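Local coordinates for geranylgeranyl pyrophosphate synthase (Geoglobus acetivorans, PDB 5JFQ), which catalyses the stepwise addition of three isopentenyl diphosphates to dimethylallyl diphosphate, making mainly geranylgeranyl diphosphate and some farnesyl diphosphate, at residues Trp202-Tyr207 / Lys296-Ile301; Tyr290-Lys295 / Leu313-Ile318. One frame throughout, in Å; residues are numbered along the deposited sequence.

Contact 1. Residues Trp202-Tyr207 / Lys296-Ile301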
loop_
_atom_site.group_PDB
_atom_site.type_symbol
_atom_site.label_atom_id
_atom_site.label_comp_id
_atom_site.label_asym_id
_atom_site.label_seq_id
_atom_site.Cartn_x
_atom_site.Cartn_y
_atom_site.Cartn_z
ATOM N N TRP B 202 -7.156 -13.507 18.340
ATOM C CA TRP B 202 -6.830 -13.825 16.960
ATOM C C TRP B 202 -7.752 -14.917 16.436
ATOM O O TRP B 202 -8.546 -14.689 15.513
ATOM C CB TRP B 202 -5.358 -14.244 16.884
ATOM C CG TRP B 202 -4.784 -14.564 15.506
ATOM C CD1 TRP B 202 -4.283 -15.765 15.092
ATOM C CD2 TRP B 202 -4.617 -13.661 14.394
ATOM N NE1 TRP B 202 -3.830 -15.671 13.796
ATOM C CE2 TRP B 202 -4.016 -14.389 13.349
ATOM C CE3 TRP B 202 -4.915 -12.315 14.187
ATOM C CZ2 TRP B 202 -3.714 -13.816 12.119
ATOM C CZ3 TRP B 202 -4.612 -11.751 12.971
ATOM C CH2 TRP B 202 -4.020 -12.498 11.951
ATOM N N ASN B 203 -7.683 -16.104 17.046
ATOM C CA ASN B 203 -8.481 -17.233 16.576
ATOM C C ASN B 203 -9.959 -16.872 16.494
ATOM O O ASN B 203 -10.640 -17.216 15.520
ATOM C CB ASN B 203 -8.257 -18.437 17.490
ATOM C CG ASN B 203 -6.985 -19.199 17.148
ATOM O OD1 ASN B 203 -6.206 -18.779 16.297
ATOM N ND2 ASN B 203 -6.775 -20.331 17.810
ATOM N N TYR B 204 -10.463 -16.137 17.485
ATOM C CA TYR B 204 -11.841 -15.670 17.416
ATOM C C TYR B 204 -12.088 -14.868 16.145
ATOM O O TYR B 204 -13.076 -15.093 15.436
ATOM C CB TYR B 204 -12.168 -14.832 18.643
ATOM C CG TYR B 204 -13.388 -13.973 18.474
ATOM C CD1 TYR B 204 -14.649 -14.467 18.746
ATOM C CD2 TYR B 204 -13.277 -12.659 18.055
ATOM C CE1 TYR B 204 -15.772 -13.668 18.606
ATOM C CE2 TYR B 204 -14.387 -11.857 17.910
ATOM C CZ TYR B 204 -15.631 -12.363 18.187
ATOM O OH TYR B 204 -16.741 -11.567 18.039
ATOM N N GLY B 205 -11.197 -13.922 15.839
ATOM C CA GLY B 205 -11.420 -13.058 14.694
ATOM C C GLY B 205 -11.374 -13.809 13.377
ATOM O O GLY B 205 -12.183 -13.560 12.486
ATOM N N ILE B 206 -10.431 -14.734 13.235
ATOM C CA ILE B 206 -10.351 -15.497 11.999
ATOM C C ILE B 206 -11.611 -16.315 11.810
ATOM O O ILE B 206 -12.264 -16.256 10.759
ATOM C CB ILE B 206 -9.110 -16.399 11.997
ATOM C CG1 ILE B 206 -7.850 -15.555 11.874
ATOM C CG2 ILE B 206 -9.207 -17.424 10.895
ATOM C CD1 ILE B 206 -7.008 -15.641 13.094
ATOM N N TYR B 207 -11.962 -17.099 12.826
ATOM C CA TYR B 207 -13.112 -17.983 12.706
ATOM C C TYR B 207 -14.374 -17.183 12.453
ATOM O O TYR B 207 -15.183 -17.543 11.588
ATOM C CB TYR B 207 -13.234 -18.844 13.956
ATOM C CG TYR B 207 -12.028 -19.725 14.124
ATOM C CD1 TYR B 207 -11.337 -20.177 13.015
ATOM C CD2 TYR B 207 -11.563 -20.082 15.382
ATOM C CE1 TYR B 207 -10.236 -20.969 13.139
ATOM C CE2 TYR B 207 -10.452 -20.883 15.518
ATOM C CZ TYR B 207 -9.790 -21.323 14.385
ATOM O OH TYR B 207 -8.676 -22.123 14.498
ATOM N N LYS B 296 -15.895 -20.545 21.656
ATOM C CA LYS B 296 -15.108 -21.441 22.493
ATOM C C LYS B 296 -13.659 -21.010 22.567
ATOM O O LYS B 296 -12.950 -21.400 23.502
ATOM C CB LYS B 296 -15.195 -22.875 21.972
ATOM N N ASN B 297 -13.205 -20.210 21.606
ATOM C CA ASN B 297 -11.877 -19.630 21.708
ATOM C C ASN B 297 -11.893 -18.412 22.614
ATOM O O ASN B 297 -10.992 -18.228 23.443
ATOM C CB ASN B 297 -11.358 -19.264 20.323
ATOM C CG ASN B 297 -9.921 -19.658 20.137
ATOM O OD1 ASN B 297 -9.026 -19.017 20.665
ATOM N ND2 ASN B 297 -9.688 -20.740 19.411
ATOM N N LEU B 298 -12.936 -17.592 22.491
ATOM C CA LEU B 298 -13.099 -16.349 23.240
ATOM C C LEU B 298 -13.236 -16.574 24.747
ATOM O O LEU B 298 -13.279 -15.597 25.508
ATOM C CB LEU B 298 -14.314 -15.618 22.674
ATOM C CG LEU B 298 -14.607 -14.180 23.053
ATOM C CD1 LEU B 298 -13.343 -13.378 22.910
ATOM C CD2 LEU B 298 -15.696 -13.661 22.138
ATOM N N GLU B 299 -13.263 -17.840 25.178
ATOM C CA GLU B 299 -13.457 -18.190 26.582
ATOM C C GLU B 299 -12.241 -17.842 27.442
ATOM O O GLU B 299 -12.381 -17.585 28.646
ATOM C CB GLU B 299 -13.786 -19.684 26.671
ATOM C CG GLU B 299 -13.744 -20.289 28.058
ATOM C CD GLU B 299 -14.203 -21.733 28.061
ATOM O OE1 GLU B 299 -14.479 -22.260 26.955
ATOM O OE2 GLU B 299 -14.288 -22.332 29.164
ATOM N N VAL B 300 -11.049 -17.818 26.842
ATOM C CA VAL B 300 -9.829 -17.472 27.555
ATOM C C VAL B 300 -9.905 -16.079 28.170
ATOM O O VAL B 300 -9.173 -15.775 29.117
ATOM C CB VAL B 300 -8.650 -17.648 26.571
ATOM C CG1 VAL B 300 -7.474 -16.744 26.905
ATOM C CG2 VAL B 300 -8.221 -19.115 26.536
ATOM N N ILE B 301 -10.806 -15.242 27.694
ATOM C CA ILE B 301 -10.993 -13.902 28.235
ATOM C C ILE B 301 -12.033 -13.951 29.345
ATOM O O ILE B 301 -12.955 -14.772 29.320
ATOM C CB ILE B 301 -11.392 -12.920 27.116
ATOM C CG1 ILE B 301 -10.184 -12.652 26.227
ATOM C CG2 ILE B 301 -11.962 -11.612 27.686
ATOM C CD1 ILE B 301 -10.259 -11.343 25.503
#
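Asn203 and Asn297 meet through their side chains, CB of Asn203 lying 3.4 Å from CG of Asn297. The two amide planes are turned 75° apart. One residue on, the backbone comes closest to its partner, with the CA atoms of Tyr204 and Asn297 5.8 Å apart. This is helix-to-helix packing in the all-helical isoprenoid synthase fold: helix 195-221 lies against the C-terminal part of helix 280-298, where the chain also makes a type I turn from Leu298 to Ile301. The Tyr204 side chain has CG anti to the backbone N (chi1 162°) and runs alongside Leu298, pointing the same way. CE1 of Tyr204 and CD2 of Leu298 are 3.5 Å apart, a methyl meeting the ring obliquely. Beyond that buried apolar contact, the Tyr204 hydroxyl is hydrogen-bonded to the carbonyl oxygen of Leu310, in helix 305-316. A turn beyond Asn203, the Tyr207 ring closes the contact: the Asn297 amide group reaches the ring edge at CE2, near the ring plane, with the two planes 61° apart.

Contact 2. Residues Tyr290-Lys295 / Leu313-Ile318; sequences YIEMAK and LADYLI
Ile291 fits against Ala314 and Ile318 where helices 280-298 and 305-316 run antiparallel as a helical hairpin, its outer side closed by a salt-bridge network. Followed outward, the Ile291 side chain starts with CB 3.9 Å from the carbonyl oxygen of Ala314. At the branch, CG2 is anti to the backbone N; it lies beside that same carbonyl group and 3.8 Å from CB of Ala314. The other branch, CG1, meets CG1 of Ile318, whose side chain slides past it in the opposite direction. At the tip, CD1 of Ile291 comes back to the Ala314 carbonyl oxygen, at 3.7 Å. One turn further along, Lys295 crosses Asp315 at about a right angle, and its NZ, 2.5 Å from OD1 of Asp315, makes a salt-bridging hydrogen bond. NZ also pairs with OE2 of Glu292 in its own helix, at a modelled distance too short to take literally; the ammonium thus lies between two carboxylates and probably offsets their mutual repulsion. An alanine at Asp315 would probably leave the Lys295 ammonium without its carboxylate mate on the other segment, still beside Glu292. The ammonium meets OD1 of Asp315 on its syn side, 18° out of the carboxylate plane.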
loop_
_atom_site.group_PDB
_atom_site.type_symbol
_atom_site.label_atom_id
_atom_site.label_comp_id
_atom_site.label_asym_id
_atom_site.label_seq_id
_atom_site.Cartn_x
_atom_site.Cartn_y
_atom_site.Cartn_z
ATOM N N TYR B 290 -17.662 -22.700 12.711
ATOM C CA TYR B 290 -16.601 -21.706 12.824
ATOM C C TYR B 290 -16.921 -20.674 13.898
ATOM O O TYR B 290 -16.093 -20.406 14.777
ATOM C CB TYR B 290 -16.371 -21.031 11.470
ATOM C CG TYR B 290 -15.335 -21.759 10.661
ATOM C CD1 TYR B 290 -14.023 -21.843 11.121
ATOM C CD2 TYR B 290 -15.662 -22.391 9.460
ATOM C CE1 TYR B 290 -13.059 -22.524 10.404
ATOM C CE2 TYR B 290 -14.708 -23.073 8.734
ATOM C CZ TYR B 290 -13.404 -23.138 9.210
ATOM O OH TYR B 290 -12.420 -23.809 8.516
ATOM N N ILE B 291 -18.126 -20.096 13.836
ATOM C CA ILE B 291 -18.567 -19.135 14.844
ATOM C C ILE B 291 -18.476 -19.733 16.238
ATOM O O ILE B 291 -18.117 -19.046 17.204
ATOM C CB ILE B 291 -19.994 -18.663 14.524
ATOM C CG1 ILE B 291 -19.989 -17.921 13.197
ATOM C CG2 ILE B 291 -20.574 -17.837 15.662
ATOM C CD1 ILE B 291 -18.763 -17.117 12.913
ATOM N N GLU B 292 -18.795 -21.018 16.369
ATOM C CA GLU B 292 -18.655 -21.671 17.660
ATOM C C GLU B 292 -17.190 -21.793 18.046
ATOM O O GLU B 292 -16.819 -21.509 19.193
ATOM C CB GLU B 292 -19.348 -23.033 17.622
ATOM C CG GLU B 292 -20.854 -22.904 17.462
ATOM C CD GLU B 292 -21.503 -22.188 18.639
ATOM O OE1 GLU B 292 -21.304 -22.667 19.779
ATOM O OE2 GLU B 292 -22.197 -21.158 18.429
ATOM N N MET B 293 -16.335 -22.167 17.091
ATOM C CA MET B 293 -14.900 -22.179 17.349
ATOM C C MET B 293 -14.384 -20.801 17.756
ATOM O O MET B 293 -13.361 -20.701 18.446
ATOM C CB MET B 293 -14.158 -22.676 16.114
ATOM C CG MET B 293 -13.184 -23.815 16.371
ATOM S SD MET B 293 -12.325 -24.323 14.850
ATOM C CE MET B 293 -13.678 -24.423 13.667
ATOM N N ALA B 294 -15.069 -19.737 17.339
ATOM C CA ALA B 294 -14.696 -18.401 17.779
ATOM C C ALA B 294 -15.081 -18.185 19.237
ATOM O O ALA B 294 -14.259 -17.731 20.045
ATOM C CB ALA B 294 -15.354 -17.358 16.879
ATOM N N LYS B 295 -16.333 -18.504 19.590
ATOM C CA LYS B 295 -16.780 -18.380 20.975
ATOM C C LYS B 295 -15.920 -19.232 21.897
ATOM O O LYS B 295 -15.265 -18.719 22.809
ATOM C CB LYS B 295 -18.244 -18.787 21.099
ATOM C CG LYS B 295 -19.213 -17.936 20.327
ATOM C CD LYS B 295 -20.385 -18.805 19.893
ATOM C CE LYS B 295 -21.475 -17.997 19.237
ATOM N NZ LYS B 295 -22.637 -18.860 18.918
ATOM N N LEU B 313 -22.005 -10.989 18.640
ATOM C CA LEU B 313 -21.558 -10.425 17.372
ATOM C C LEU B 313 -21.094 -11.519 16.417
ATOM O O LEU B 313 -21.441 -11.507 15.228
ATOM C CB LEU B 313 -20.449 -9.410 17.642
ATOM C CG LEU B 313 -19.622 -8.839 16.499
ATOM C CD1 LEU B 313 -20.492 -8.016 15.572
ATOM C CD2 LEU B 313 -18.517 -7.991 17.095
ATOM N N ALA B 314 -20.302 -12.472 16.915
ATOM C CA ALA B 314 -19.974 -13.645 16.115
ATOM C C ALA B 314 -21.236 -14.351 15.655
ATOM O O ALA B 314 -21.250 -14.975 14.589
ATOM C CB ALA B 314 -19.089 -14.607 16.907
ATOM N N ASP B 315 -22.311 -14.244 16.439
ATOM C CA ASP B 315 -23.596 -14.784 16.014
ATOM C C ASP B 315 -24.197 -13.970 14.877
ATOM O O ASP B 315 -24.694 -14.543 13.901
ATOM C CB ASP B 315 -24.558 -14.846 17.199
ATOM C CG ASP B 315 -24.278 -16.023 18.106
ATOM O OD1 ASP B 315 -23.872 -17.088 17.581
ATOM O OD2 ASP B 315 -24.476 -15.885 19.333
ATOM N N TYR B 316 -24.161 -12.637 14.975
ATOM C CA TYR B 316 -24.764 -11.833 13.918
ATOM C C TYR B 316 -24.107 -12.090 12.575
ATOM O O TYR B 316 -24.749 -11.925 11.534
ATOM C CB TYR B 316 -24.693 -10.343 14.232
ATOM C CG TYR B 316 -25.330 -9.496 13.139
ATOM C CD1 TYR B 316 -26.695 -9.561 12.886
ATOM C CD2 TYR B 316 -24.563 -8.647 12.348
ATOM C CE1 TYR B 316 -27.281 -8.789 11.884
ATOM C CE2 TYR B 316 -25.142 -7.872 11.341
ATOM C CZ TYR B 316 -26.497 -7.946 11.119
ATOM N N LEU B 317 -22.841 -12.495 12.567
ATOM C CA LEU B 317 -22.208 -12.776 11.287
ATOM C C LEU B 317 -22.877 -13.937 10.568
ATOM O O LEU B 317 -22.775 -14.025 9.342
ATOM C CB LEU B 317 -20.716 -13.048 11.481
ATOM C CG LEU B 317 -19.983 -11.935 12.241
ATOM C CD1 LEU B 317 -18.459 -12.099 12.181
ATOM C CD2 LEU B 317 -20.409 -10.557 11.746
ATOM N N ILE B 318 -23.577 -14.815 11.297
ATOM C CA ILE B 318 -24.297 -15.936 10.692
ATOM C C ILE B 318 -25.788 -15.656 10.520
ATOM O O ILE B 318 -26.480 -16.427 9.835
ATOM C CB ILE B 318 -24.054 -17.228 11.506
ATOM C CG1 ILE B 318 -22.610 -17.662 11.318
ATOM C CG2 ILE B 318 -24.960 -18.404 11.103
ATOM C CD1 ILE B 318 -22.096 -17.531 9.918
#

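Helix 280-298 serves both contacts, whose centres are 9 Å apart: its C-terminal end faces helix 195-221 in contact 1, and the turns just before it face helix 305-316 in contact 2. The two also touch directly, with CD1 of Tyr204 3.5 Å from CB of Ala294 and the carbonyl oxygen of Tyr207 3.8 Å from CD1 of Ile291. Tyr204 further packs on Ala314, so all three helices meet around it. The probable substrate site lies close by; none of the residues assigned to it falls in these segments. Gln213, on helix 195-221, probably binds dimethylallyl diphosphate, as in related synthases. The side chain of Ile318 is about 8 Å from that of Gln213, and the side chain of Tyr207 is about 11 Å from that of Gln213.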